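Local coordinates for protein aminopeptidase (Aneurinibacillus sp. AM-1, PDB 5IB9) that probably cleaves N-terminal residues from peptides as a zinc-dependent aminopeptidase of the M28 family that also carries a protease-associated domain, at residues K11-E16 against L249-V254; P29-S34 against S231-P236; T86-S91 against V191-A196; K280-S285 against E349-L354; T324-A329 against G403-E408. All coordinates share one frame; numbering follows the deposited sequence.

Contact 1. Residues K11-E16 against L249-V254; sequences KRTDAE and LELARV. With ZN (zinc ion), chain E.
Arg12 and Val254 make the nearest backbone approach, 6.2 Å between their CA atoms, where the loop leading into helix 15-25 passes the side of helix 238-256. Glu250 reaches back to this loop. Its CG stands anti to the backbone N (chi1 -179°), and OE2 takes the N-H of Asp14 at 2.8 Å with an angle of 162°, from well above the carboxylate plane. Arg253 holds the same carboxylate side-on, NE to OE1 and NH2 to OE2, so OE2 is gripped by two donors from opposite faces. This salt bridge lies within one helix turn and fixes the rotation of the group that receives the loop N-H. Arg12 O sits at the guanidinium edge, and Val254 CG2 packs on Arg12 CB at 3.8 Å. Thr13 turns away from the helix: its carbonyl O (2.1 Å) and OG1 (2.2 Å) both bind the zinc ion, whose sphere is completed by three waters and Asp386, while OG1 also hydrogen-bonds to Asp390. Next in sequence, Asp14 is the N-cap of helix 15-25, with OD1 bonded to Asn17 N and only weakly to Glu16 N. A zinc chelate and a helix N-cap thus adjoin in one short loop, distinct from the zinc pair of the inhibitor site.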
# COMPACT_ATOMS: atom_id res chain seq x y z
N LYS A 11 -31.15 -26.42 1.70
CA LYS A 11 -32.25 -26.52 0.74
C LYS A 11 -32.17 -25.50 -0.40
O LYS A 11 -32.93 -25.57 -1.38
CB LYS A 11 -33.55 -26.30 1.42
CG LYS A 11 -33.87 -24.87 1.86
CD LYS A 11 -35.29 -24.87 2.50
CE LYS A 11 -35.66 -23.59 3.13
NZ LYS A 11 -37.07 -23.69 3.67
N ARG A 12 -31.28 -24.53 -0.28
CA ARG A 12 -31.18 -23.41 -1.21
C ARG A 12 -29.90 -23.40 -2.03
O ARG A 12 -29.82 -22.62 -2.98
CB ARG A 12 -31.19 -22.10 -0.40
CG ARG A 12 -32.45 -21.86 0.33
CD ARG A 12 -32.53 -20.39 0.71
NE ARG A 12 -33.94 -20.09 0.99
CZ ARG A 12 -34.50 -20.36 2.15
NH1 ARG A 12 -33.84 -20.90 3.14
NH2 ARG A 12 -35.83 -20.08 2.37
N THR A 13 -28.84 -24.17 -1.72
CA THR A 13 -27.63 -24.05 -2.53
C THR A 13 -27.73 -24.69 -3.92
O THR A 13 -27.88 -25.92 -4.11
CB THR A 13 -26.51 -24.80 -1.75
OG1 THR A 13 -27.05 -26.10 -1.30
CG2 THR A 13 -26.01 -24.01 -0.47
N ASP A 14 -27.73 -23.83 -4.93
CA ASP A 14 -28.08 -24.25 -6.26
C ASP A 14 -26.83 -24.50 -7.00
O ASP A 14 -26.06 -23.53 -7.33
CB ASP A 14 -28.97 -23.18 -6.85
CG ASP A 14 -29.49 -23.52 -8.25
OD1 ASP A 14 -28.78 -24.13 -9.05
OD2 ASP A 14 -30.66 -23.05 -8.42
N ALA A 15 -26.56 -25.75 -7.31
CA ALA A 15 -25.34 -26.09 -7.97
C ALA A 15 -25.35 -25.71 -9.47
O ALA A 15 -24.25 -25.60 -10.05
CB ALA A 15 -25.03 -27.60 -7.78
N GLU A 16 -26.54 -25.60 -10.08
CA GLU A 16 -26.59 -25.10 -11.46
C GLU A 16 -26.13 -23.62 -11.55
O GLU A 16 -25.41 -23.31 -12.49
CB GLU A 16 -27.98 -25.32 -12.01
CG GLU A 16 -28.25 -26.83 -12.28
CD GLU A 16 -28.53 -27.70 -10.99
OE1 GLU A 16 -28.10 -28.90 -10.95
OE2 GLU A 16 -29.22 -27.25 -10.02
N LEU A 249 -20.71 -16.17 -4.58
CA LEU A 249 -21.95 -15.58 -5.14
C LEU A 249 -23.14 -16.37 -4.66
O LEU A 249 -24.10 -15.77 -4.24
CB LEU A 249 -21.84 -15.57 -6.68
CG LEU A 249 -20.95 -14.54 -7.29
CD1 LEU A 249 -20.93 -14.77 -8.81
CD2 LEU A 249 -21.53 -13.13 -6.99
N GLU A 250 -23.02 -17.70 -4.72
CA GLU A 250 -24.18 -18.51 -4.39
C GLU A 250 -24.55 -18.32 -2.91
O GLU A 250 -25.73 -18.27 -2.51
CB GLU A 250 -24.00 -19.94 -4.84
CG GLU A 250 -25.26 -20.83 -4.51
CD GLU A 250 -26.61 -20.44 -5.13
OE1 GLU A 250 -26.73 -19.55 -6.00
OE2 GLU A 250 -27.59 -21.06 -4.64
N LEU A 251 -23.55 -18.29 -2.01
CA LEU A 251 -23.86 -18.11 -0.63
C LEU A 251 -24.41 -16.70 -0.42
O LEU A 251 -25.30 -16.49 0.47
CB LEU A 251 -22.64 -18.35 0.34
CG LEU A 251 -22.28 -19.85 0.30
CD1 LEU A 251 -21.05 -20.00 1.15
CD2 LEU A 251 -23.39 -20.75 0.82
N ALA A 252 -23.91 -15.69 -1.18
CA ALA A 252 -24.56 -14.36 -1.01
C ALA A 252 -26.05 -14.45 -1.45
O ALA A 252 -26.84 -13.85 -0.79
CB ALA A 252 -23.87 -13.35 -1.90
N ARG A 253 -26.40 -15.19 -2.50
CA ARG A 253 -27.80 -15.30 -2.91
C ARG A 253 -28.55 -16.01 -1.84
O ARG A 253 -29.65 -15.58 -1.40
CB ARG A 253 -27.83 -16.08 -4.16
CG ARG A 253 -29.28 -16.10 -4.77
CD ARG A 253 -29.39 -17.04 -5.98
NE ARG A 253 -29.40 -18.40 -5.47
CZ ARG A 253 -30.41 -19.00 -4.86
NH1 ARG A 253 -31.59 -18.35 -4.80
NH2 ARG A 253 -30.22 -20.24 -4.33
N VAL A 254 -27.99 -17.10 -1.33
CA VAL A 254 -28.70 -17.84 -0.23
C VAL A 254 -28.97 -16.95 0.96
O VAL A 254 -30.10 -16.95 1.50
CB VAL A 254 -27.88 -19.10 0.19
CG1 VAL A 254 -28.44 -19.71 1.52
CG2 VAL A 254 -28.00 -20.13 -0.93
ZN ZN E . -27.77 -27.54 -2.75
O HOH W 1 -27.90 -28.95 -1.18
O HOH W 2 -28.40 -28.85 -4.21
O HOH W 3 -29.94 -27.15 -2.41

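Contact 2. Residues P29-S34 against S231-P236; sequences PRVAGS and SVEKAP
Arg30 and Ser231 are tied by two hydrogen bonds, one backbone to backbone and one from a backbone N-H to a hydroxyl. Ser231 N donates to Arg30 O at 2.8 Å, from above the carbonyl plane, and Arg30 N donates to Ser231 OG at 2.9 Å in an almost straight bond of 174°. OG occupies the position between the backbone N and the carbonyl carbon (chi1 69°), and from there it hands its own proton to Ala235 O at 2.8 Å, nearly along the C=O axis. One hydroxyl therefore joins the first loop to the far end of its own turn. The Arg30 side chain adds a third direct bond, NH1 to Pro236 O at 2.8 Å, somewhat bent at 139°, while Ser231 CB lies over a face of the guanidinium. NE and NH2 donate to His229 O and Gly237 O, so this arginine lines up three carbonyls of the loop between strand 222-228 and helix 238-256. That loop joins two zinc ligands of the active site, His228 and Asp240, and its Val232 leans on Glu273 and His371, two further zinc ligands. Each segment folds into a type II turn, Val31 to Ser34 and Val232 to Ala235. A water bridges the loops as well, accepting from Ala32 N and donating to Ser231 O. Van der Waals packing involves Pro29, whose CA makes a CH···O contact with Ala235 O at 3.3 Å and whose CG meets the Lys234 carbonyl carbon, and Val31, whose CG2 rests 3.7 Å from Glu233 CA, with the bent glutamate chain crossing it obliquely.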
# COMPACT_ATOMS: atom_id res chain seq x y z
N PRO A 29 -8.67 -17.21 -19.64
CA PRO A 29 -7.93 -16.80 -18.44
C PRO A 29 -8.25 -15.37 -18.03
O PRO A 29 -8.57 -14.53 -18.86
CB PRO A 29 -6.46 -16.96 -18.85
CG PRO A 29 -6.49 -17.95 -20.00
CD PRO A 29 -7.73 -17.64 -20.73
N ARG A 30 -8.16 -15.14 -16.72
CA ARG A 30 -8.51 -13.82 -16.17
C ARG A 30 -7.27 -13.25 -15.52
O ARG A 30 -7.15 -13.08 -14.27
CB ARG A 30 -9.68 -13.95 -15.13
CG ARG A 30 -10.91 -14.50 -15.74
CD ARG A 30 -12.04 -14.75 -14.72
NE ARG A 30 -11.62 -15.66 -13.64
CZ ARG A 30 -11.40 -17.00 -13.81
NH1 ARG A 30 -11.73 -17.62 -14.98
NH2 ARG A 30 -10.95 -17.73 -12.79
N VAL A 31 -6.27 -12.82 -16.32
CA VAL A 31 -5.04 -12.40 -15.70
C VAL A 31 -5.22 -11.03 -15.04
O VAL A 31 -5.93 -10.17 -15.61
CB VAL A 31 -3.96 -12.26 -16.81
CG1 VAL A 31 -2.70 -11.63 -16.25
CG2 VAL A 31 -3.65 -13.70 -17.33
N ALA A 32 -4.62 -10.86 -13.83
CA ALA A 32 -4.97 -9.65 -13.09
C ALA A 32 -4.62 -8.41 -13.86
O ALA A 32 -3.57 -8.34 -14.51
CB ALA A 32 -4.32 -9.61 -11.79
N GLY A 33 -5.53 -7.44 -13.85
CA GLY A 33 -5.24 -6.15 -14.49
C GLY A 33 -5.57 -6.18 -15.98
O GLY A 33 -5.43 -5.15 -16.67
N SER A 34 -6.02 -7.34 -16.48
CA SER A 34 -6.37 -7.45 -17.90
C SER A 34 -7.79 -7.16 -18.25
O SER A 34 -8.68 -7.12 -17.34
CB SER A 34 -6.07 -8.89 -18.44
OG SER A 34 -7.06 -9.77 -17.93
N SER A 231 -6.95 -15.37 -12.60
CA SER A 231 -6.27 -16.69 -12.76
C SER A 231 -4.91 -16.46 -13.37
O SER A 231 -4.58 -15.35 -13.72
CB SER A 231 -7.11 -17.65 -13.64
OG SER A 231 -7.12 -17.18 -14.98
N VAL A 232 -4.07 -17.50 -13.33
CA VAL A 232 -2.72 -17.31 -13.96
C VAL A 232 -2.79 -17.31 -15.50
O VAL A 232 -3.77 -17.78 -16.09
CB VAL A 232 -1.75 -18.41 -13.48
CG1 VAL A 232 -1.57 -18.30 -11.93
CG2 VAL A 232 -2.15 -19.83 -13.93
N GLU A 233 -1.73 -16.76 -16.10
CA GLU A 233 -1.61 -16.74 -17.58
C GLU A 233 -1.91 -18.14 -18.20
O GLU A 233 -1.42 -19.15 -17.72
CB GLU A 233 -0.18 -16.39 -17.98
CG GLU A 233 0.22 -14.90 -17.88
CD GLU A 233 -0.24 -14.03 -19.08
OE1 GLU A 233 -0.11 -12.76 -19.00
OE2 GLU A 233 -0.75 -14.61 -20.10
N LYS A 234 -2.71 -18.16 -19.24
CA LYS A 234 -3.08 -19.38 -20.05
C LYS A 234 -3.97 -20.38 -19.32
O LYS A 234 -4.38 -21.38 -19.91
CB LYS A 234 -1.79 -20.11 -20.58
CG LYS A 234 -1.02 -19.26 -21.54
CD LYS A 234 0.22 -19.98 -22.12
CE LYS A 234 1.14 -18.89 -22.65
NZ LYS A 234 2.60 -19.27 -22.81
N ALA A 235 -4.31 -20.15 -18.02
CA ALA A 235 -5.19 -21.04 -17.35
C ALA A 235 -6.61 -20.48 -17.32
O ALA A 235 -6.77 -19.37 -16.76
CB ALA A 235 -4.74 -21.29 -15.81
N PRO A 236 -7.60 -21.15 -17.88
CA PRO A 236 -8.96 -20.72 -17.82
C PRO A 236 -9.51 -20.52 -16.38
O PRO A 236 -10.53 -19.79 -16.20
CB PRO A 236 -9.76 -21.80 -18.63
CG PRO A 236 -8.67 -22.31 -19.70
CD PRO A 236 -7.48 -22.39 -18.76
O HOH W 4 -3.67 -13.07 -12.23

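Contact 3. Residues T86-S91 against V191-A196; sequences TYSPNS and VKVAGA
Ser91 and Val193 form an antiparallel hydrogen-bonded pair: Ser91 N donates to Val193 O at 2.8 Å, and Val193 N returns a bond to Ser91 O at 2.7 Å. A third hydrogen bond comes from a side chain. Ser91 OG, set between its backbone N and carbonyl carbon (chi1 67°), donates to Val191 O at 3.0 Å from above the carbonyl plane. Beside these lies a CH···O contact, Lys192 CA to Ser91 O at 3.2 Å.

Van der Waals packing continues back along the loop. Val193 CG1, anti to its backbone N, presses on Pro89 O at 3.4 Å. Asn90 CB lies 3.1 Å from Val193 O, and Ala196 CB touches Ser88 O at 3.7 Å. On the sheet face of Ser91 and Val193, both side chains also rest on Ala165 of strand 165-169, while Ser88 OG, besides bonding to Pro89 O, holds Ala166 N.

Here strand 91-99, part of the protease-associated (PA) region, begins its antiparallel pairing with the long strand 187-210, and Val191 continues the pairing with Val93. The bonding is mainly backbone to backbone, so it fixes the strand register, with the serine hydroxyl adding a further tie two residues back from the paired valine.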
# COMPACT_ATOMS: atom_id res chain seq x y z
N THR A 86 9.73 -14.24 -12.88
CA THR A 86 8.82 -13.10 -13.09
C THR A 86 9.41 -11.90 -12.35
O THR A 86 9.86 -12.05 -11.23
CB THR A 86 7.42 -13.41 -12.52
OG1 THR A 86 6.87 -14.51 -13.25
CG2 THR A 86 6.50 -12.19 -12.72
N TYR A 87 9.44 -10.75 -13.02
CA TYR A 87 10.08 -9.52 -12.55
C TYR A 87 11.60 -9.48 -12.77
O TYR A 87 12.29 -8.55 -12.31
CB TYR A 87 9.74 -9.14 -11.12
CG TYR A 87 8.24 -8.85 -10.96
CD1 TYR A 87 7.41 -9.78 -10.35
CD2 TYR A 87 7.70 -7.67 -11.45
CE1 TYR A 87 6.03 -9.54 -10.23
CE2 TYR A 87 6.34 -7.42 -11.33
CZ TYR A 87 5.53 -8.34 -10.73
OH TYR A 87 4.19 -8.05 -10.63
N SER A 88 12.09 -10.45 -13.53
CA SER A 88 13.51 -10.36 -13.90
C SER A 88 13.81 -9.13 -14.76
O SER A 88 13.12 -8.90 -15.75
CB SER A 88 13.97 -11.65 -14.63
OG SER A 88 15.33 -11.50 -15.04
N PRO A 89 14.86 -8.38 -14.43
CA PRO A 89 15.40 -7.34 -15.27
C PRO A 89 15.92 -7.96 -16.61
O PRO A 89 16.09 -9.19 -16.69
CB PRO A 89 16.51 -6.78 -14.41
CG PRO A 89 16.19 -7.19 -12.99
CD PRO A 89 15.56 -8.48 -13.14
N ASN A 90 16.06 -7.13 -17.65
CA ASN A 90 16.82 -7.57 -18.84
C ASN A 90 18.33 -7.58 -18.56
O ASN A 90 18.82 -6.91 -17.67
CB ASN A 90 16.52 -6.67 -20.05
CG ASN A 90 15.05 -6.55 -20.35
OD1 ASN A 90 14.45 -5.44 -20.21
ND2 ASN A 90 14.44 -7.66 -20.78
N SER A 91 19.06 -8.35 -19.38
CA SER A 91 20.53 -8.34 -19.37
C SER A 91 21.08 -8.92 -20.68
O SER A 91 20.37 -9.55 -21.48
CB SER A 91 21.09 -9.18 -18.20
OG SER A 91 20.76 -10.52 -18.44
N VAL A 191 24.16 -14.80 -19.98
CA VAL A 191 22.73 -14.66 -19.58
C VAL A 191 22.14 -13.48 -20.34
O VAL A 191 22.55 -12.31 -20.10
CB VAL A 191 22.50 -14.49 -18.05
CG1 VAL A 191 20.98 -14.33 -17.76
CG2 VAL A 191 23.01 -15.72 -17.31
N LYS A 192 21.25 -13.76 -21.28
CA LYS A 192 20.63 -12.67 -22.08
C LYS A 192 19.13 -12.71 -21.95
O LYS A 192 18.46 -13.69 -22.32
CB LYS A 192 21.04 -12.66 -23.57
CG LYS A 192 20.89 -11.27 -24.23
CD LYS A 192 21.04 -11.31 -25.72
CE LYS A 192 20.41 -10.08 -26.37
NZ LYS A 192 20.36 -10.28 -27.85
N VAL A 193 18.61 -11.62 -21.39
CA VAL A 193 17.15 -11.51 -21.14
C VAL A 193 16.80 -10.23 -21.80
O VAL A 193 17.45 -9.20 -21.54
CB VAL A 193 16.80 -11.46 -19.62
CG1 VAL A 193 15.31 -11.12 -19.40
CG2 VAL A 193 17.09 -12.80 -18.94
N ALA A 194 15.82 -10.28 -22.71
CA ALA A 194 15.45 -9.11 -23.50
C ALA A 194 13.92 -9.00 -23.70
O ALA A 194 13.22 -10.03 -23.75
CB ALA A 194 16.21 -9.10 -24.85
N GLY A 195 13.43 -7.76 -23.74
CA GLY A 195 12.00 -7.50 -23.90
C GLY A 195 11.07 -7.59 -22.67
O GLY A 195 9.86 -7.34 -22.78
N ALA A 196 11.60 -7.97 -21.50
CA ALA A 196 10.83 -7.84 -20.25
C ALA A 196 10.55 -6.38 -19.92
O ALA A 196 11.37 -5.49 -20.14
CB ALA A 196 11.60 -8.49 -19.08

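Contact 4. Residues K280-S285 against E349-L354; sequences KKYAAS and ESFHAL
Ala283 meets Leu354 and Phe351 in the close-packed part of the contact, where helix 277-283 lies against helix 348-352. Ala283 CB points toward the other helix and finds Ser350 O at 3.7 Å, Leu354 CD1 at 4.0 Å and Phe351 CE1 at 4.2 Å. Tyr282 and Phe351 meet rim to rim rather than stacking: Tyr282 CD2 is 3.8 Å from Phe351 CZ, each atom lying near the plane of the other's ring. Tyr282 CG is anti to the backbone N (chi1 -180°), and beyond it the ring runs on to bring its hydroxyl to Arg265. Ser285 OG covers part of one tyrosine face while bonding to Tyr282 O.

The backbones are nearest at Lys280 and Ser350, 5.4 Å between CA atoms, yet the lysine side chain is exposed and touches only with CG, 3.8 Å from Ser350 OG. That hydroxyl has Ser279 OG as its polar partner, and the extended lysine chain carries NZ off to Gly275 O. At the other end, Ala284 and Ser285 leave this interface for the dimer: Ala284 O accepts from Gln58 of the second subunit, and Ser285 packs on Ser285 of that subunit.

Both helices belong to the M28 catalytic domain and follow closely on residues of the inhibitor pocket, Gly275 and Leu276 before one, Arg345 before the other, with the Lys280 side chain about 7 Å from the bound inhibitor.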
# COMPACT_ATOMS: atom_id res chain seq x y z
N LYS A 280 -4.62 -7.88 0.31
CA LYS A 280 -3.79 -6.95 1.12
C LYS A 280 -4.40 -5.54 1.01
O LYS A 280 -4.45 -4.83 2.05
CB LYS A 280 -2.37 -6.90 0.52
CG LYS A 280 -1.56 -8.12 0.99
CD LYS A 280 -0.17 -8.12 0.25
CE LYS A 280 0.60 -9.40 0.65
NZ LYS A 280 1.92 -9.49 -0.13
N LYS A 281 -4.82 -5.11 -0.18
CA LYS A 281 -5.41 -3.77 -0.33
C LYS A 281 -6.73 -3.75 0.37
O LYS A 281 -7.05 -2.70 0.93
CB LYS A 281 -5.56 -3.36 -1.80
CG LYS A 281 -4.22 -3.24 -2.53
CD LYS A 281 -3.48 -1.93 -2.22
CE LYS A 281 -2.18 -1.97 -3.11
NZ LYS A 281 -1.27 -0.86 -2.69
N TYR A 282 -7.52 -4.80 0.39
CA TYR A 282 -8.80 -4.70 1.11
C TYR A 282 -8.58 -4.69 2.65
O TYR A 282 -9.16 -3.88 3.36
CB TYR A 282 -9.73 -5.85 0.71
CG TYR A 282 -11.05 -5.72 1.47
CD1 TYR A 282 -12.02 -4.77 1.04
CD2 TYR A 282 -11.29 -6.47 2.61
CE1 TYR A 282 -13.12 -4.56 1.80
CE2 TYR A 282 -12.38 -6.27 3.39
CZ TYR A 282 -13.28 -5.32 2.92
OH TYR A 282 -14.45 -5.07 3.70
N ALA A 283 -7.75 -5.58 3.17
CA ALA A 283 -7.37 -5.57 4.60
C ALA A 283 -6.85 -4.21 5.00
O ALA A 283 -7.23 -3.77 6.09
CB ALA A 283 -6.28 -6.66 4.78
N ALA A 284 -6.09 -3.56 4.12
CA ALA A 284 -5.57 -2.19 4.53
C ALA A 284 -6.67 -1.17 4.56
O ALA A 284 -6.42 -0.04 5.14
CB ALA A 284 -4.52 -1.76 3.56
N SER A 285 -7.84 -1.43 4.04
CA SER A 285 -8.95 -0.43 4.14
C SER A 285 -9.73 -0.50 5.45
O SER A 285 -10.62 0.38 5.65
CB SER A 285 -9.94 -0.62 2.95
OG SER A 285 -10.80 -1.75 3.18
N GLU A 349 -4.38 -15.34 4.22
CA GLU A 349 -3.13 -14.79 4.82
C GLU A 349 -3.22 -13.30 5.07
O GLU A 349 -2.55 -12.79 5.98
CB GLU A 349 -2.02 -15.07 3.86
CG GLU A 349 -0.60 -14.90 4.49
CD GLU A 349 0.45 -15.53 3.57
OE1 GLU A 349 0.37 -16.72 3.16
OE2 GLU A 349 1.35 -14.81 3.22
N SER A 350 -4.03 -12.60 4.29
CA SER A 350 -4.16 -11.14 4.51
C SER A 350 -4.93 -10.73 5.73
O SER A 350 -4.72 -9.64 6.27
CB SER A 350 -4.77 -10.56 3.22
OG SER A 350 -3.91 -10.88 2.10
N PHE A 351 -5.82 -11.64 6.11
CA PHE A 351 -6.67 -11.40 7.31
C PHE A 351 -5.97 -11.99 8.52
O PHE A 351 -6.04 -11.36 9.58
CB PHE A 351 -8.10 -11.91 7.04
CG PHE A 351 -8.70 -11.21 5.89
CD1 PHE A 351 -9.24 -9.92 6.06
CD2 PHE A 351 -8.55 -11.69 4.57
CE1 PHE A 351 -9.68 -9.16 4.94
CE2 PHE A 351 -9.02 -10.95 3.47
CZ PHE A 351 -9.59 -9.67 3.67
N HIS A 352 -5.37 -13.17 8.43
CA HIS A 352 -4.56 -13.65 9.55
C HIS A 352 -3.52 -12.58 9.96
O HIS A 352 -3.29 -12.40 11.19
CB HIS A 352 -3.92 -14.93 9.12
CG HIS A 352 -3.02 -15.46 10.16
ND1 HIS A 352 -3.48 -16.30 11.14
CD2 HIS A 352 -1.69 -15.30 10.34
CE1 HIS A 352 -2.46 -16.63 11.93
NE2 HIS A 352 -1.39 -15.96 11.52
N ALA A 353 -3.03 -11.82 9.04
CA ALA A 353 -1.96 -10.86 9.32
C ALA A 353 -2.51 -9.79 10.22
O ALA A 353 -1.76 -9.15 10.98
CB ALA A 353 -1.48 -10.27 8.06
N LEU A 354 -3.82 -9.52 10.20
CA LEU A 354 -4.45 -8.54 11.11
C LEU A 354 -4.92 -9.11 12.44
O LEU A 354 -5.53 -8.36 13.20
CB LEU A 354 -5.62 -7.91 10.36
CG LEU A 354 -5.26 -7.03 9.16
CD1 LEU A 354 -6.60 -6.42 8.72
CD2 LEU A 354 -4.30 -5.91 9.56

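Contact 5. Residues T324-A329 against G403-E408; sequences TDLGAA and GELVIE
Asp325 brings the nearest flat group to Ile407, but its carboxylate takes no part in the touching: CB makes the approach, 4.3 Å from Ile407 CD1, while OD1 is engaged with the hydroxyl of Tyr412. Neither segment contributes an aromatic ring, and what meets is branched aliphatic carbon. Leu326 and Ile407 carry most of it, their side chains crossing at about a right angle. Leu326 CD2 lies 3.7 Å from Ile407 CD1 and 3.9 Å from Leu405 CD1, so a single methyl touches both inward-pointing residues of the extended segment. Ile407 CG1 is anti to the carbonyl carbon (chi1 -50°), and the chain then continues extended, which sends CD1 toward the leucine. Its other branch, CG2, turns to the helix backbone and reaches Asp325 O at 4.2 Å, with Ala329 CB a looser neighbour at 4.5 Å. Leu405 and Ile407 point to the helix while Val406, between them, points away, the alternation of an extended chain, although the segment is not a regular strand.

The contact is plain apolar packing away from the zinc sites. Segment 403-408 follows helix 382-400 and runs past helix 322-334. Leu326 also rests on Ala395 and Gln398 of helix 382-400, and Leu405 on Ala399 of the same helix. Gln398 further donates to Val406 O, while Thr324, on helix 322-334, packs against strand 310-315.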
# COMPACT_ATOMS: atom_id res chain seq x y z
N THR A 324 -12.19 -22.46 11.76
CA THR A 324 -12.08 -23.92 11.65
C THR A 324 -13.05 -24.59 12.64
O THR A 324 -13.58 -25.70 12.31
CB THR A 324 -10.68 -24.52 11.81
OG1 THR A 324 -10.22 -24.26 13.17
CG2 THR A 324 -9.75 -23.88 10.80
N ASP A 325 -13.35 -23.97 13.79
CA ASP A 325 -14.36 -24.57 14.68
C ASP A 325 -15.74 -24.61 14.03
O ASP A 325 -16.50 -25.60 14.16
CB ASP A 325 -14.43 -23.79 16.01
CG ASP A 325 -13.26 -23.98 16.88
OD1 ASP A 325 -12.49 -24.92 16.75
OD2 ASP A 325 -13.12 -23.13 17.82
N LEU A 326 -16.11 -23.52 13.32
CA LEU A 326 -17.45 -23.45 12.70
C LEU A 326 -17.48 -24.42 11.49
O LEU A 326 -18.50 -25.07 11.30
CB LEU A 326 -17.76 -22.03 12.20
CG LEU A 326 -18.13 -21.06 13.34
CD1 LEU A 326 -17.98 -19.56 12.79
CD2 LEU A 326 -19.52 -21.37 14.03
N GLY A 327 -16.36 -24.51 10.72
CA GLY A 327 -16.31 -25.40 9.55
C GLY A 327 -16.39 -26.84 10.06
O GLY A 327 -17.18 -27.63 9.45
N ALA A 328 -15.69 -27.16 11.15
CA ALA A 328 -15.75 -28.52 11.68
C ALA A 328 -17.09 -28.81 12.21
O ALA A 328 -17.61 -29.95 12.01
CB ALA A 328 -14.69 -28.77 12.76
N ALA A 329 -17.75 -27.90 12.90
CA ALA A 329 -19.08 -28.12 13.48
C ALA A 329 -20.07 -28.38 12.34
O ALA A 329 -20.74 -29.40 12.31
CB ALA A 329 -19.60 -26.90 14.25
N GLY A 403 -29.78 -14.93 17.01
CA GLY A 403 -29.55 -15.51 18.31
C GLY A 403 -28.07 -15.63 18.63
O GLY A 403 -27.20 -15.45 17.76
N GLU A 404 -27.74 -15.85 19.90
CA GLU A 404 -26.35 -15.94 20.35
C GLU A 404 -25.58 -17.11 19.73
O GLU A 404 -26.09 -18.21 19.68
CB GLU A 404 -26.30 -16.01 21.93
CG GLU A 404 -24.93 -16.36 22.49
CD GLU A 404 -24.89 -16.66 24.01
OE1 GLU A 404 -25.65 -17.55 24.51
OE2 GLU A 404 -24.04 -16.05 24.70
N LEU A 405 -24.36 -16.87 19.26
CA LEU A 405 -23.57 -17.96 18.70
C LEU A 405 -23.26 -18.92 19.83
O LEU A 405 -22.72 -18.47 20.91
CB LEU A 405 -22.27 -17.33 18.17
CG LEU A 405 -21.13 -18.28 17.69
CD1 LEU A 405 -21.59 -19.31 16.59
CD2 LEU A 405 -19.98 -17.47 17.15
N VAL A 406 -23.42 -20.21 19.58
CA VAL A 406 -23.00 -21.32 20.40
C VAL A 406 -22.23 -22.30 19.52
O VAL A 406 -22.72 -22.70 18.45
CB VAL A 406 -24.24 -22.07 20.98
CG1 VAL A 406 -23.80 -23.26 21.80
CG2 VAL A 406 -25.10 -21.10 21.88
N ILE A 407 -20.99 -22.64 19.91
CA ILE A 407 -20.29 -23.74 19.21
C ILE A 407 -20.14 -24.84 20.26
O ILE A 407 -19.77 -24.58 21.41
CB ILE A 407 -18.95 -23.27 18.64
CG1 ILE A 407 -19.14 -21.98 17.83
CG2 ILE A 407 -18.33 -24.43 17.78
CD1 ILE A 407 -17.79 -21.44 17.28
N GLU A 408 -20.54 -26.05 19.91
CA GLU A 408 -20.43 -27.15 20.81
C GLU A 408 -19.08 -27.77 20.58
O GLU A 408 -18.52 -27.68 19.48
CB GLU A 408 -21.56 -28.13 20.52
CG GLU A 408 -22.88 -27.56 21.01
CD GLU A 408 -23.77 -28.62 21.62
OE1 GLU A 408 -23.26 -29.74 21.99
OE2 GLU A 408 -24.97 -28.34 21.76

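The contacts spread over a two-part molecule. Contact 3 lies at the protease-associated end, its centre about 46 Å from that of contact 1 and 51 Å from that of contact 5, which belong to the far side of the catalytic part. Contacts 2 and 4 are nearest the inhibitor and its zinc pair: the side chain of Val232 comes within about 6 Å of the inhibitor and that of Lys280 within about 7 Å, though the two contact centres are 23 Å apart. Along the chain, contact 3 is nested in the loop closed by contact 2, and that in the loop closed by contact 1. Contacts 4 and 5 interlace, their segments alternating. Helix 238-256 joins contact 1 to the end of the active-site loop of contact 2.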